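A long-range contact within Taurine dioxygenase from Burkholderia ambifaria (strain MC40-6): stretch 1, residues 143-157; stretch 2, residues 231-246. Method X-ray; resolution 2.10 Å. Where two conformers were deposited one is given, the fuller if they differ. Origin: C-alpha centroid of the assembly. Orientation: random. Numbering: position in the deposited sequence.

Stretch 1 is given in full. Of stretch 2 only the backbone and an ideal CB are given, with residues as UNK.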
# COMPACT_ATOMS: atom_id res chain seq x y z
N GLU A 143 7.25 -6.00 15.70
CA GLU A 143 6.92 -7.25 16.38
C GLU A 143 7.06 -8.45 15.46
O GLU A 143 7.48 -9.53 15.91
CB GLU A 143 5.50 -7.17 16.96
CG GLU A 143 5.02 -8.45 17.63
CD GLU A 143 5.89 -8.87 18.81
OE1 GLU A 143 5.89 -10.08 19.14
OE2 GLU A 143 6.56 -8.00 19.42
N ASN A 144 6.76 -8.30 14.17
CA ASN A 144 6.79 -9.41 13.23
C ASN A 144 8.14 -9.64 12.56
O ASN A 144 8.28 -10.60 11.80
CB ASN A 144 5.72 -9.21 12.14
CG ASN A 144 4.33 -9.27 12.70
OD1 ASN A 144 4.11 -9.86 13.75
ND2 ASN A 144 3.38 -8.69 11.98
N LEU A 145 9.14 -8.79 12.80
CA LEU A 145 10.48 -9.06 12.30
C LEU A 145 10.95 -10.45 12.73
O LEU A 145 10.50 -10.95 13.76
CB LEU A 145 11.48 -8.01 12.79
CG LEU A 145 11.31 -6.61 12.23
CD1 LEU A 145 12.26 -5.65 12.97
CD2 LEU A 145 11.54 -6.57 10.70
N PRO A 146 11.81 -11.10 11.95
CA PRO A 146 12.36 -12.38 12.39
C PRO A 146 13.36 -12.20 13.52
O PRO A 146 13.97 -11.14 13.68
CB PRO A 146 13.04 -12.94 11.13
CG PRO A 146 13.10 -11.82 10.16
CD PRO A 146 12.05 -10.83 10.52
N ASP A 147 13.51 -13.27 14.32
CA ASP A 147 14.33 -13.19 15.52
C ASP A 147 15.74 -12.68 15.23
O ASP A 147 16.28 -11.87 15.99
CB ASP A 147 14.41 -14.56 16.20
CG ASP A 147 13.11 -14.97 16.84
OD1 ASP A 147 12.31 -14.05 17.15
OD2 ASP A 147 12.89 -16.18 17.03
N HIS A 148 16.36 -13.15 14.14
CA HIS A 148 17.73 -12.75 13.89
C HIS A 148 17.82 -11.28 13.49
O HIS A 148 18.88 -10.66 13.66
CB HIS A 148 18.37 -13.66 12.83
CG HIS A 148 17.95 -13.35 11.42
ND1 HIS A 148 16.86 -13.95 10.82
CD2 HIS A 148 18.47 -12.51 10.49
CE1 HIS A 148 16.72 -13.49 9.59
NE2 HIS A 148 17.69 -12.61 9.37
N VAL A 149 16.75 -10.71 12.94
CA VAL A 149 16.77 -9.27 12.64
C VAL A 149 16.63 -8.48 13.93
O VAL A 149 17.25 -7.43 14.10
CB VAL A 149 15.67 -8.89 11.63
CG1 VAL A 149 15.70 -7.35 11.35
CG2 VAL A 149 15.84 -9.67 10.33
N LYS A 150 15.78 -8.95 14.85
CA LYS A 150 15.61 -8.25 16.11
C LYS A 150 16.92 -8.22 16.90
O LYS A 150 17.30 -7.17 17.44
CB LYS A 150 14.50 -8.91 16.94
CG LYS A 150 13.09 -8.69 16.39
CD LYS A 150 12.07 -9.39 17.27
CE LYS A 150 10.66 -9.19 16.75
NZ LYS A 150 9.63 -9.94 17.52
N GLN A 151 17.61 -9.36 16.96
CA GLN A 151 18.92 -9.40 17.61
C GLN A 151 19.90 -8.45 16.93
O GLN A 151 20.62 -7.70 17.60
CB GLN A 151 19.46 -10.83 17.61
CG GLN A 151 18.60 -11.81 18.39
CD GLN A 151 18.92 -13.25 18.05
OE1 GLN A 151 20.07 -13.60 17.78
NE2 GLN A 151 17.89 -14.10 18.10
N GLN A 152 19.93 -8.46 15.60
CA GLN A 152 20.86 -7.64 14.84
C GLN A 152 20.62 -6.14 15.04
O GLN A 152 21.58 -5.36 15.04
CB GLN A 152 20.75 -8.01 13.36
CG GLN A 152 21.55 -7.13 12.39
CD GLN A 152 22.94 -7.65 12.05
OE1 GLN A 152 23.64 -8.19 12.90
NE2 GLN A 152 23.34 -7.48 10.79
N ILE A 153 19.36 -5.70 15.19
CA ILE A 153 19.06 -4.27 15.21
C ILE A 153 18.88 -3.72 16.62
O ILE A 153 18.71 -2.50 16.77
CB ILE A 153 17.82 -3.93 14.35
CG1 ILE A 153 16.54 -4.44 15.02
CG2 ILE A 153 17.98 -4.52 12.92
CD1 ILE A 153 15.25 -4.03 14.30
N ALA A 154 18.95 -4.57 17.65
CA ALA A 154 18.55 -4.16 18.99
C ALA A 154 19.24 -2.88 19.45
O ALA A 154 18.59 -1.97 19.97
CB ALA A 154 18.81 -5.29 19.98
N ASP A 155 20.56 -2.76 19.25
CA ASP A 155 21.28 -1.58 19.71
C ASP A 155 21.62 -0.59 18.60
O ASP A 155 22.35 0.38 18.84
CB ASP A 155 22.56 -1.99 20.47
CG ASP A 155 23.55 -2.77 19.61
OD1 ASP A 155 23.51 -2.67 18.37
OD2 ASP A 155 24.38 -3.51 20.19
N LEU A 156 21.10 -0.79 17.39
CA LEU A 156 21.43 0.10 16.29
C LEU A 156 20.82 1.48 16.49
O LEU A 156 19.72 1.63 17.02
CB LEU A 156 20.95 -0.49 14.96
CG LEU A 156 21.76 -1.66 14.40
CD1 LEU A 156 21.17 -2.19 13.06
CD2 LEU A 156 23.24 -1.25 14.25
N ARG A 157 21.54 2.50 16.03
CA ARG A 157 21.07 3.87 15.97
C ARG A 157 21.31 4.37 14.56
O ARG A 157 22.17 3.85 13.85
CB ARG A 157 21.77 4.77 17.00
CG ARG A 157 21.75 4.19 18.41
CD ARG A 157 22.50 5.04 19.47
NE ARG A 157 21.97 6.39 19.58
CZ ARG A 157 20.81 6.68 20.17
NH1 ARG A 157 20.05 5.71 20.67
NH2 ARG A 157 20.39 7.94 20.24
N UNK A 231 21.83 -2.30 3.00
CA UNK A 231 20.84 -3.31 2.63
C UNK A 231 19.90 -3.61 3.80
O UNK A 231 18.68 -3.75 3.61
CB UNK A 231 21.54 -4.59 2.17
N UNK A 232 20.43 -3.70 5.02
CA UNK A 232 19.57 -3.91 6.18
C UNK A 232 18.62 -2.74 6.37
O UNK A 232 17.43 -2.93 6.66
CB UNK A 232 20.41 -4.12 7.44
N UNK A 233 19.13 -1.51 6.21
CA UNK A 233 18.27 -0.35 6.37
C UNK A 233 17.14 -0.37 5.35
O UNK A 233 15.97 -0.14 5.71
CB UNK A 233 19.08 0.94 6.24
N UNK A 234 17.45 -0.72 4.10
CA UNK A 234 16.41 -0.83 3.07
C UNK A 234 15.36 -1.86 3.45
O UNK A 234 14.16 -1.63 3.27
CB UNK A 234 17.03 -1.20 1.72
N UNK A 235 15.79 -3.00 4.01
CA UNK A 235 14.85 -4.02 4.44
C UNK A 235 13.93 -3.49 5.54
O UNK A 235 12.72 -3.75 5.52
CB UNK A 235 15.60 -5.26 4.93
N UNK A 236 14.49 -2.74 6.49
CA UNK A 236 13.69 -2.18 7.58
C UNK A 236 12.70 -1.13 7.09
O UNK A 236 11.50 -1.23 7.36
CB UNK A 236 14.61 -1.57 8.64
N UNK A 237 13.17 -0.12 6.34
CA UNK A 237 12.24 0.93 5.91
C UNK A 237 11.18 0.37 4.98
O UNK A 237 10.06 0.90 4.92
CB UNK A 237 12.99 2.07 5.22
N UNK A 238 11.50 -0.69 4.21
CA UNK A 238 10.50 -1.31 3.36
C UNK A 238 9.41 -2.07 4.10
O UNK A 238 8.45 -2.53 3.46
CB UNK A 238 11.20 -2.26 2.39
N UNK A 239 9.57 -2.28 5.41
CA UNK A 239 8.51 -2.95 6.16
C UNK A 239 7.24 -2.12 6.15
O UNK A 239 6.14 -2.68 6.22
CB UNK A 239 8.95 -3.22 7.60
N UNK A 240 7.35 -0.79 6.04
CA UNK A 240 6.16 0.05 6.00
C UNK A 240 5.36 -0.18 4.73
O UNK A 240 4.20 0.23 4.67
CB UNK A 240 6.55 1.53 6.11
N UNK A 241 5.94 -0.80 3.70
CA UNK A 241 5.21 -1.03 2.47
C UNK A 241 4.37 -2.32 2.49
O UNK A 241 3.77 -2.68 1.47
CB UNK A 241 6.20 -1.07 1.30
N UNK A 242 4.29 -3.00 3.63
CA UNK A 242 3.60 -4.28 3.72
C UNK A 242 2.11 -4.01 3.97
O UNK A 242 1.77 -3.44 5.01
CB UNK A 242 4.20 -5.15 4.83
N UNK A 243 1.22 -4.40 3.05
CA UNK A 243 -0.19 -4.03 3.21
C UNK A 243 -0.82 -4.51 4.51
O UNK A 243 -1.75 -3.86 5.01
CB UNK A 243 -1.00 -4.59 2.04
N UNK A 244 -0.32 -5.62 5.09
CA UNK A 244 -0.84 -6.11 6.36
C UNK A 244 -0.78 -5.07 7.47
O UNK A 244 -1.55 -5.14 8.43
CB UNK A 244 -0.06 -7.36 6.79
N UNK A 245 0.14 -4.11 7.38
CA UNK A 245 0.33 -3.13 8.44
C UNK A 245 -0.38 -1.82 8.16
O UNK A 245 -0.21 -0.86 8.93
CB UNK A 245 1.82 -2.87 8.65
N UNK A 246 -1.14 -1.74 7.08
CA UNK A 246 -1.55 -0.48 6.50
C UNK A 246 -3.06 -0.26 6.63
O UNK A 246 -3.86 -1.19 6.70
CB UNK A 246 -1.13 -0.42 5.03

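The visible half offers an apolar strip, L145, V149, I153 and L156, flanked by N144, P146 and Q152. The helix axes approach no closer than 12.4 Å, so side chains from both sides must meet in between.

Position 231 has helical angles (-65/-41) and nothing of stretch 1 within 5.5 Å of its ideal CB, so many residues would suit; it is Q231, without contact.

At 232 CA-to-CB points toward stretch 1, in the direction of Q152 and L156. Beyond lie carbons of I153, L156 and V149, with the Q152 amide at the edge; a large apolar chain suits, and a polar one meeting the amide is not excluded. L232 (t, p) places CD2 3.8 Å from both Q152 CG and L156 CD1 and 4.0 Å from I153 CG2, while CD1 stands 4.4 Å from V149 CG1. It has the largest area covered by stretch 1, 67 Å².

Positions 233 and 234 are out of reach; they are L233 and H234.

At 235 CA-to-CB points toward stretch 1 on the side of V149 and H148, with P146 and L145 off to the side. The wide space favours a long chain: Phe, Tyr, Met, or polar Gln or Glu. Y235 (chi1 t) fills it: CE2 is 3.9 Å from L145 CD2 and 4.1 Å from V149 CG1, both oblique to the ring, and OH reaches 3.4 Å from P146 CD.

At 236 CA-to-CB runs sideways, but L145 CD2 and I153 CG2 each lie 6.2 Å from the ideal CB of 236, so an apolar chain bending toward them, Leu, Ile or Met, would serve. L236 (m, t) places CD1 3.8 Å from I153 CG2, and CD2 4.0 Å from V149 CG1 and 4.2 Å from L145 CD2.

Position 237 is out of reach; it is I237. At 238 an ideal CB would sit 3.1 Å from H234 O, which favours glycine though -70/-10 does not require it; the residue is G238.

At 239 the ideal CB is 5.2 Å from L145 CD2, so an aliphatic stem, as in Leu, Met, Gln or Lys, is plausible. Q239 places CG 4.0 Å from L145 CD2, and its NE2 donates to Y235 O (3.0 Å).

Positions 240 to 242 are out of reach: A240, A241 and I242. At 243 phi is -58°, which proline and many others accept; it is P243.

Position 244 points toward stretch 1, but polar chains would be tolerated; E244 leads its end away.

Position 245 points toward stretch 1, with N144 well off the bond direction; Tyr, Phe, Gln or Arg could span the gap. Y245 (chi1 m) brings OH 3.3 Å from N144 CB.

Position 246 is out of reach; Q246 NE2 donates to A240 O (2.9 Å).

Stretch 2, residues 231-246: QLLHYLIGQAAIPEYQ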
# COMPACT_ATOMS: atom_id res chain seq x y z
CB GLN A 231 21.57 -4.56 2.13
CG GLN A 231 22.17 -4.40 0.71
CD GLN A 231 23.09 -5.56 0.31
OE1 GLN A 231 23.60 -6.26 1.17
NE2 GLN A 231 23.27 -5.77 -0.99
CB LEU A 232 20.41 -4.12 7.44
CG LEU A 232 19.64 -4.24 8.77
CD1 LEU A 232 18.67 -5.44 8.76
CD2 LEU A 232 20.61 -4.34 9.95
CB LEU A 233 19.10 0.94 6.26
CG LEU A 233 18.33 2.27 6.34
CD1 LEU A 233 17.55 2.39 7.67
CD2 LEU A 233 19.22 3.48 6.11
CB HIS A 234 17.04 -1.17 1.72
CG HIS A 234 17.88 -0.06 1.18
ND1 HIS A 234 18.79 -0.23 0.16
CD2 HIS A 234 17.98 1.24 1.56
CE1 HIS A 234 19.40 0.92 -0.08
NE2 HIS A 234 18.91 1.83 0.75
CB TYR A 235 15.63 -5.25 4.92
CG TYR A 235 14.78 -6.27 5.64
CD1 TYR A 235 14.13 -7.30 4.94
CD2 TYR A 235 14.64 -6.23 7.02
CE1 TYR A 235 13.35 -8.25 5.62
CE2 TYR A 235 13.88 -7.17 7.69
CZ TYR A 235 13.25 -8.18 6.99
OH TYR A 235 12.50 -9.07 7.69
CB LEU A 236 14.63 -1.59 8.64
CG LEU A 236 15.49 -2.61 9.38
CD1 LEU A 236 16.43 -2.00 10.48
CD2 LEU A 236 14.58 -3.73 10.00
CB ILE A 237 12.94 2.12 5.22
CG1 ILE A 237 13.47 1.71 3.84
CG2 ILE A 237 13.98 2.82 6.16
CD1 ILE A 237 13.74 2.88 2.91
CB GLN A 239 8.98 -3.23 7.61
CG GLN A 239 10.21 -4.18 7.74
CD GLN A 239 9.96 -5.58 7.11
OE1 GLN A 239 9.06 -6.32 7.53
NE2 GLN A 239 10.77 -5.94 6.10
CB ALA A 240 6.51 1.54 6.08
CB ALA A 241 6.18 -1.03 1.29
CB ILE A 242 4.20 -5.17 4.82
CG1 ILE A 242 5.59 -5.65 4.40
CG2 ILE A 242 3.26 -6.37 5.14
CD1 ILE A 242 6.43 -6.28 5.53
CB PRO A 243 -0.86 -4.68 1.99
CG PRO A 243 0.25 -4.71 0.96
CD PRO A 243 1.48 -5.06 1.76
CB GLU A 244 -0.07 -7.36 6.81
CG GLU A 244 -0.65 -8.66 6.26
CD GLU A 244 -0.27 -8.91 4.81
OE1 GLU A 244 0.56 -8.13 4.26
OE2 GLU A 244 -0.79 -9.89 4.22
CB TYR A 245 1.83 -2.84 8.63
CG TYR A 245 2.69 -4.06 8.84
CD1 TYR A 245 2.16 -5.23 9.40
CD2 TYR A 245 4.04 -4.04 8.47
CE1 TYR A 245 2.97 -6.37 9.59
CE2 TYR A 245 4.85 -5.15 8.65
CZ TYR A 245 4.31 -6.31 9.22
OH TYR A 245 5.12 -7.40 9.40
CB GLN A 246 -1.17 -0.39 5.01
CG GLN A 246 0.33 -0.30 4.76
CD GLN A 246 0.66 -0.38 3.27
OE1 GLN A 246 -0.24 -0.56 2.46
NE2 GLN A 246 1.93 -0.31 2.93
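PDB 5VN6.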